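Local structure of uncharacterized protein (Cytophaga hutchinsonii ATCC 33406, 3FF4) at residues A[34-39]-A[47-53]; A[52-56]-A[77-81]; A[84-88]-A[116-122]. The protein is of unknown function but belongs to the CoA-binding domain family of Rossmann-like folds, and so may bind coenzyme A or a related nucleotide. All blocks are in the same frame, centred on the assembly; numbering follows the deposited sequence.

Contact 1 of 3, residues A[34-39]-A[47-53]; sequences FIPVGR and KTIINER
This contact lines the edge of the Rossmann-like parallel sheet: outermost strand 34-37 is joined by the loop that leaves strand 47-48. The backbones of V37 and I50 form a single bridge. I50 N donates to P36 O at 2.8 Å, and G38 N to I50 O at 3.1 Å. I50 CD1 rests on I35 CG2, while the P36 ring packs against K47 CB. The F34 ring carries K47 CD over one face, 4.0 Å from the ring centroid. The K47 chain bends at its last torsion (chi4 -100°), which holds NZ above the same face, donating to F34 O at 3.2 Å, nearly along the C=O axis. R53 folds back at chi2 (-66°) and lays a face of its guanidinium on V37 CG1. Its NH1 donates to E52 O at 3.0 Å and, weakly, to G38 O; NE pairs with E74. Without the guanidinium, as with an alanine here, V37 CG1 would probably lose cover and E74 its ionic partner. N51 turns its amide toward G38, and its ND2 also bonds K40 O. The 3.0 Å bond from N51 ND2 to G38 O lies in the amide plane but meets the carbonyl from above.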
# COMPACT_ATOMS: atom_id res chain seq x y z
N PHE A 34 -7.46 0.62 -6.74
CA PHE A 34 -6.95 0.62 -5.35
C PHE A 34 -7.80 -0.30 -4.48
O PHE A 34 -9.03 -0.45 -4.70
CB PHE A 34 -6.87 2.04 -4.75
CG PHE A 34 -8.19 2.61 -4.33
CD1 PHE A 34 -8.60 2.52 -2.99
CD2 PHE A 34 -9.03 3.22 -5.26
CE1 PHE A 34 -9.85 3.02 -2.60
CE2 PHE A 34 -10.28 3.71 -4.87
CZ PHE A 34 -10.68 3.62 -3.53
N ILE A 35 -7.15 -0.94 -3.51
CA ILE A 35 -7.85 -1.78 -2.55
C ILE A 35 -7.53 -1.37 -1.11
O ILE A 35 -6.39 -1.55 -0.68
CB ILE A 35 -7.52 -3.27 -2.75
CG1 ILE A 35 -7.83 -3.71 -4.20
CG2 ILE A 35 -8.30 -4.13 -1.71
CD1 ILE A 35 -7.21 -5.01 -4.58
N PRO A 36 -8.54 -0.83 -0.37
CA PRO A 36 -8.28 -0.32 0.99
C PRO A 36 -8.35 -1.41 2.06
O PRO A 36 -9.41 -2.05 2.25
CB PRO A 36 -9.39 0.69 1.22
CG PRO A 36 -10.51 0.30 0.26
CD PRO A 36 -9.93 -0.56 -0.83
N VAL A 37 -7.22 -1.62 2.75
CA VAL A 37 -7.10 -2.60 3.82
C VAL A 37 -6.53 -1.90 5.05
O VAL A 37 -5.64 -1.04 4.96
CB VAL A 37 -6.22 -3.82 3.42
CG1 VAL A 37 -6.11 -4.86 4.55
CG2 VAL A 37 -6.72 -4.46 2.13
N GLY A 38 -7.06 -2.24 6.21
CA GLY A 38 -6.52 -1.71 7.46
C GLY A 38 -7.40 -2.05 8.63
O GLY A 38 -8.30 -2.90 8.52
N ARG A 39 -7.16 -1.39 9.76
CA ARG A 39 -7.95 -1.65 10.96
C ARG A 39 -9.08 -0.64 11.17
O ARG A 39 -10.01 -0.92 11.92
CB ARG A 39 -7.07 -1.75 12.21
CG ARG A 39 -6.32 -0.48 12.56
CD ARG A 39 -5.82 -0.57 13.99
NE ARG A 39 -4.80 0.43 14.28
CZ ARG A 39 -4.35 0.71 15.50
NH1 ARG A 39 -4.84 0.06 16.55
NH2 ARG A 39 -3.42 1.64 15.67
N LYS A 47 -15.44 2.37 -1.44
CA LYS A 47 -15.06 1.00 -1.12
C LYS A 47 -14.95 0.82 0.37
O LYS A 47 -14.26 1.59 1.06
CB LYS A 47 -13.73 0.64 -1.77
CG LYS A 47 -13.80 0.48 -3.26
CD LYS A 47 -12.39 0.46 -3.82
CE LYS A 47 -12.37 0.00 -5.25
NZ LYS A 47 -11.97 -1.45 -5.27
N THR A 48 -15.65 -0.19 0.88
CA THR A 48 -15.54 -0.57 2.28
C THR A 48 -14.08 -0.91 2.57
O THR A 48 -13.48 -1.66 1.81
CB THR A 48 -16.42 -1.82 2.59
OG1 THR A 48 -17.79 -1.55 2.24
CG2 THR A 48 -16.34 -2.21 4.07
N ILE A 49 -13.51 -0.38 3.65
CA ILE A 49 -12.16 -0.75 4.05
C ILE A 49 -12.22 -2.18 4.56
O ILE A 49 -13.04 -2.50 5.44
CB ILE A 49 -11.63 0.17 5.18
CG1 ILE A 49 -11.63 1.63 4.72
CG2 ILE A 49 -10.23 -0.31 5.64
CD1 ILE A 49 -11.34 2.62 5.85
N ILE A 50 -11.36 -3.04 4.02
CA ILE A 50 -11.32 -4.45 4.42
C ILE A 50 -10.58 -4.60 5.75
O ILE A 50 -9.39 -4.25 5.87
CB ILE A 50 -10.71 -5.34 3.30
CG1 ILE A 50 -11.57 -5.23 2.02
CG2 ILE A 50 -10.56 -6.78 3.78
CD1 ILE A 50 -10.89 -5.66 0.74
N ASN A 51 -11.31 -5.07 6.76
CA ASN A 51 -10.74 -5.14 8.10
C ASN A 51 -10.17 -6.51 8.39
O ASN A 51 -9.46 -6.67 9.37
CB ASN A 51 -11.73 -4.72 9.18
CG ASN A 51 -12.15 -3.27 9.05
OD1 ASN A 51 -13.32 -2.95 9.23
ND2 ASN A 51 -11.21 -2.37 8.72
N GLU A 52 -10.49 -7.51 7.56
CA GLU A 52 -9.77 -8.78 7.65
C GLU A 52 -8.56 -8.72 6.73
O GLU A 52 -8.22 -7.66 6.21
CB GLU A 52 -10.65 -9.99 7.29
CG GLU A 52 -11.87 -10.16 8.17
CD GLU A 52 -12.91 -9.06 7.94
OE1 GLU A 52 -13.12 -8.67 6.77
OE2 GLU A 52 -13.50 -8.59 8.94
N ARG A 53 -7.91 -9.87 6.55
CA ARG A 53 -6.76 -9.95 5.67
C ARG A 53 -6.97 -11.01 4.55
O ARG A 53 -6.28 -12.05 4.54
CB ARG A 53 -5.49 -10.16 6.49
CG ARG A 53 -5.19 -9.03 7.48
CD ARG A 53 -4.87 -7.69 6.77
NE ARG A 53 -4.53 -6.58 7.69
CZ ARG A 53 -5.40 -5.73 8.26
NH1 ARG A 53 -6.72 -5.82 8.03
NH2 ARG A 53 -4.96 -4.77 9.08

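Contact 2 of 3, residues A[52-56]-A[77-81]; sequences ERPVI and YILSL
Y77 reaches out of helix 75-81 to meet R53 and P54 in the loop that leads to strand 61-64. Its CB points at the loop. With CG anti to the backbone N (chi1 179°), the ring extends from the helix and across the R53 side chain. The two cross at about a right angle. CG and CD1 lie under R53 CB, which sits over one face of the ring, 3.8 Å from the centroid and close to the ring normal. CD2 and CE2 meet R53 CD on that same face, each at 3.7 Å. The aliphatic part of the arginine therefore covers the ring, while its guanidinium continues to E74. L81 CG lies over the opposite face, nearer the rim. CE1 faces two backbone oxygens, R53 O and P54 O, both 3.3 Å away. CZ passes P54 O. At the tip, Y77 OH donates to P54 O at 2.7 Å, with the donor tilted 33° from the carbonyl plane. This bond fixes the far end of the ring, and the two covered faces limit its turning.

Further along the loop, V55 packs against S80 and L81. Its CG2 meets S80 OG at 3.6 Å, and CG1 meets S80 O. The serine hydroxyl is turned back along its own helix and donates to Y77 O, which also accepts from L81 N. L81 CD2 touches I56 N at 3.5 Å. A water lies within hydrogen-bonding distance of both I56 O and L81 O and bridges the two backbones. Y77 and L81 also touch L8 of strand 7-10. The contact ties the loop entering strand 61-64 to a helix of the crossover between the parallel strands 61-64 and 85-88, a beta-alpha-beta connection of the Rossmann-like fold.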
# COMPACT_ATOMS: atom_id res chain seq x y z
N GLU A 52 -10.49 -7.51 7.56
CA GLU A 52 -9.77 -8.78 7.65
C GLU A 52 -8.56 -8.72 6.73
O GLU A 52 -8.22 -7.66 6.21
CB GLU A 52 -10.65 -9.99 7.29
CG GLU A 52 -11.87 -10.16 8.17
CD GLU A 52 -12.91 -9.06 7.94
OE1 GLU A 52 -13.12 -8.67 6.77
OE2 GLU A 52 -13.50 -8.59 8.94
N ARG A 53 -7.91 -9.87 6.55
CA ARG A 53 -6.76 -9.95 5.67
C ARG A 53 -6.97 -11.01 4.55
O ARG A 53 -6.28 -12.05 4.54
CB ARG A 53 -5.49 -10.16 6.49
CG ARG A 53 -5.19 -9.03 7.48
CD ARG A 53 -4.87 -7.69 6.77
NE ARG A 53 -4.53 -6.58 7.69
CZ ARG A 53 -5.40 -5.73 8.26
NH1 ARG A 53 -6.72 -5.82 8.03
NH2 ARG A 53 -4.96 -4.77 9.08
N PRO A 54 -7.89 -10.76 3.60
CA PRO A 54 -8.05 -11.78 2.55
C PRO A 54 -6.84 -11.76 1.61
O PRO A 54 -6.32 -10.69 1.28
CB PRO A 54 -9.31 -11.30 1.81
CG PRO A 54 -9.21 -9.77 1.94
CD PRO A 54 -8.77 -9.60 3.38
N VAL A 55 -6.38 -12.94 1.18
CA VAL A 55 -5.26 -13.00 0.23
C VAL A 55 -5.77 -12.71 -1.19
O VAL A 55 -6.32 -13.58 -1.86
CB VAL A 55 -4.46 -14.33 0.31
CG1 VAL A 55 -3.26 -14.29 -0.65
CG2 VAL A 55 -3.98 -14.57 1.74
N ILE A 56 -5.62 -11.47 -1.62
CA ILE A 56 -6.15 -11.02 -2.89
C ILE A 56 -5.12 -11.32 -3.98
O ILE A 56 -3.92 -11.03 -3.82
CB ILE A 56 -6.55 -9.51 -2.81
CG1 ILE A 56 -7.78 -9.35 -1.88
CG2 ILE A 56 -6.84 -8.94 -4.22
CD1 ILE A 56 -7.98 -7.94 -1.33
N TYR A 77 1.44 -11.50 5.84
CA TYR A 77 0.35 -11.14 4.94
C TYR A 77 0.89 -10.49 3.66
O TYR A 77 0.52 -10.87 2.54
CB TYR A 77 -0.68 -10.25 5.63
CG TYR A 77 -1.84 -9.82 4.73
CD1 TYR A 77 -2.68 -10.77 4.13
CD2 TYR A 77 -2.05 -8.47 4.44
CE1 TYR A 77 -3.72 -10.38 3.27
CE2 TYR A 77 -3.11 -8.05 3.59
CZ TYR A 77 -3.91 -9.01 3.02
OH TYR A 77 -4.92 -8.62 2.20
N ILE A 78 1.80 -9.55 3.83
CA ILE A 78 2.42 -8.88 2.69
C ILE A 78 3.10 -9.94 1.78
O ILE A 78 2.85 -9.97 0.57
CB ILE A 78 3.40 -7.75 3.13
CG1 ILE A 78 2.62 -6.61 3.83
CG2 ILE A 78 4.18 -7.23 1.93
CD1 ILE A 78 3.45 -5.75 4.77
N LEU A 79 3.91 -10.82 2.39
CA LEU A 79 4.53 -11.94 1.68
C LEU A 79 3.50 -12.82 0.95
O LEU A 79 3.66 -13.10 -0.23
CB LEU A 79 5.40 -12.78 2.63
CG LEU A 79 6.69 -12.15 3.18
CD1 LEU A 79 7.39 -13.13 4.13
CD2 LEU A 79 7.66 -11.72 2.07
N SER A 80 2.43 -13.24 1.64
CA SER A 80 1.40 -14.06 0.99
C SER A 80 0.73 -13.37 -0.22
O SER A 80 0.21 -14.05 -1.09
CB SER A 80 0.31 -14.52 1.98
OG SER A 80 -0.61 -13.47 2.23
N LEU A 81 0.75 -12.03 -0.26
CA LEU A 81 0.21 -11.35 -1.43
C LEU A 81 1.13 -11.47 -2.65
O LEU A 81 0.70 -11.22 -3.79
CB LEU A 81 -0.09 -9.89 -1.14
CG LEU A 81 -1.20 -9.59 -0.12
CD1 LEU A 81 -1.19 -8.08 0.24
CD2 LEU A 81 -2.54 -10.02 -0.72
O HOH W 1 -1.68 -10.48 -4.98

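Contact 3 of 3, residues A[84-88]-A[116-122]; sequences KRVIF and MLSAGTF
Strand 85-88 of the Rossmann-like parallel sheet meets the end of the chain here, where helix 113-119 gives way to the terminal carboxylate of F122. R85 leaves the strand extended and bends only at chi3 (64°). That bend brings the guanidinium end-on to the carboxylate. Both NH1 and NH2 of R85 donate to one atom, F122 OXT, each at 2.9 Å, forming a salt bridge. The oxygen lies close to the guanidinium plane, yet the N-H angles are only about 140° because two donors share it. K5 pairs with the same oxygen, and T61 accepts from NH2. The chi1 of F122 is trans (-172°), which folds the ring back under the arginine. R85 NH2 stands over the centre of the F122 ring, 3.5 Å above its plane, a cation-pi contact. H32 meets this ring edge-to-face. Selenomethionine M116 turns its methyl CE to R85 NH1. Its carbonyl, M116 O, takes the N-H groups of T121 and F122 as the helix unwinds. The ends of I87 and M116 meet, with I87 CD1 3.7 Å from M116 CE; I87 CD1 also lies 3.7 Å from F122 CE1.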
# COMPACT_ATOMS: atom_id res chain seq x y z
N LYS A 84 4.58 -7.44 -6.71
CA LYS A 84 5.84 -7.09 -7.38
C LYS A 84 6.65 -6.06 -6.57
O LYS A 84 7.87 -6.08 -6.58
CB LYS A 84 5.56 -6.50 -8.76
CG LYS A 84 4.80 -7.46 -9.68
CD LYS A 84 4.75 -6.91 -11.09
CE LYS A 84 6.07 -7.18 -11.80
NZ LYS A 84 6.04 -6.72 -13.21
N ARG A 85 5.96 -5.19 -5.84
CA ARG A 85 6.62 -4.06 -5.23
C ARG A 85 5.90 -3.66 -3.95
O ARG A 85 4.66 -3.75 -3.87
CB ARG A 85 6.62 -2.87 -6.20
CG ARG A 85 7.09 -1.52 -5.60
CD ARG A 85 7.07 -0.41 -6.65
NE ARG A 85 5.70 -0.15 -7.11
CZ ARG A 85 5.38 0.77 -8.03
NH1 ARG A 85 6.34 1.52 -8.61
NH2 ARG A 85 4.10 0.92 -8.37
N VAL A 86 6.66 -3.20 -2.96
CA VAL A 86 6.08 -2.63 -1.76
C VAL A 86 6.66 -1.21 -1.61
O VAL A 86 7.89 -1.04 -1.63
CB VAL A 86 6.34 -3.48 -0.50
CG1 VAL A 86 5.81 -2.78 0.75
CG2 VAL A 86 5.68 -4.87 -0.60
N ILE A 87 5.79 -0.21 -1.49
CA ILE A 87 6.24 1.19 -1.32
C ILE A 87 6.20 1.61 0.17
O ILE A 87 5.15 1.47 0.84
CB ILE A 87 5.40 2.20 -2.12
CG1 ILE A 87 5.41 1.85 -3.60
CG2 ILE A 87 5.92 3.68 -1.87
CD1 ILE A 87 4.45 2.68 -4.47
N PHE A 88 7.37 2.04 0.67
CA PHE A 88 7.53 2.63 2.01
C PHE A 88 7.40 4.16 1.94
O PHE A 88 8.40 4.88 1.67
CB PHE A 88 8.90 2.22 2.59
CG PHE A 88 9.00 0.75 2.83
CD1 PHE A 88 8.78 0.22 4.09
CD2 PHE A 88 9.18 -0.12 1.77
CE1 PHE A 88 8.83 -1.15 4.28
CE2 PHE A 88 9.20 -1.49 1.96
CZ PHE A 88 9.04 -2.01 3.20
N MSE A 116 5.53 9.97 -6.62
CA MSE A 116 5.77 9.00 -7.67
C MSE A 116 4.74 9.09 -8.80
O MSE A 116 5.09 9.03 -9.98
CB MSE A 116 5.88 7.58 -7.09
CG MSE A 116 7.18 7.40 -6.32
SE MSE A 116 6.98 5.81 -5.18
CE MSE A 116 7.06 4.36 -6.53
N LEU A 117 3.47 9.26 -8.44
CA LEU A 117 2.43 9.36 -9.45
C LEU A 117 2.66 10.62 -10.27
O LEU A 117 2.51 10.61 -11.51
CB LEU A 117 1.03 9.32 -8.81
CG LEU A 117 0.54 7.90 -8.45
CD1 LEU A 117 -0.50 7.87 -7.34
CD2 LEU A 117 0.03 7.18 -9.73
N SER A 118 3.03 11.72 -9.61
CA SER A 118 3.28 12.97 -10.34
C SER A 118 4.54 12.89 -11.18
O SER A 118 4.56 13.34 -12.33
CB SER A 118 3.37 14.15 -9.38
OG SER A 118 2.08 14.58 -9.02
N ALA A 119 5.59 12.30 -10.62
CA ALA A 119 6.89 12.25 -11.27
C ALA A 119 6.90 11.29 -12.44
O ALA A 119 7.81 11.32 -13.25
CB ALA A 119 7.96 11.87 -10.27
N GLY A 120 5.89 10.42 -12.52
CA GLY A 120 5.82 9.42 -13.59
C GLY A 120 6.63 8.17 -13.27
O GLY A 120 6.94 7.38 -14.15
N THR A 121 6.95 7.98 -12.00
CA THR A 121 7.72 6.81 -11.59
C THR A 121 6.89 5.76 -10.84
O THR A 121 7.43 4.72 -10.47
CB THR A 121 8.91 7.19 -10.73
OG1 THR A 121 8.44 7.81 -9.53
CG2 THR A 121 9.89 8.13 -11.50
N PHE A 122 5.61 6.03 -10.59
CA PHE A 122 4.73 4.98 -10.08
C PHE A 122 4.57 3.80 -11.06
O PHE A 122 4.36 4.01 -12.26
CB PHE A 122 3.36 5.52 -9.70
CG PHE A 122 2.50 4.49 -9.00
CD1 PHE A 122 2.60 4.31 -7.61
CD2 PHE A 122 1.59 3.72 -9.71
CE1 PHE A 122 1.81 3.34 -6.96
CE2 PHE A 122 0.79 2.75 -9.07
CZ PHE A 122 0.92 2.55 -7.69
OXT PHE A 122 4.64 2.62 -10.67

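Overall arrangement
Contacts 1 and 2 are neighbours on one chain stretch and share E52 and R53. Their centres lie 11 Å apart. They touch where I56 CD1 packs on I35 CG2 at 3.8 Å. R53 is common to both contacts, its side chain running between Y77 and V37. Contact 3 lies across the centre of the chain, with its centre about 20 Å from each of the others. It touches contact 2 through I78 CG2 and V86 CG2, 3.8 Å apart, but stays about 8 Å from contact 1 at the nearest atoms. Contacts 1 and 3 reach the same parallel sheet. A PEG molecule, probably from crystallisation, bonds T121 at contact 3.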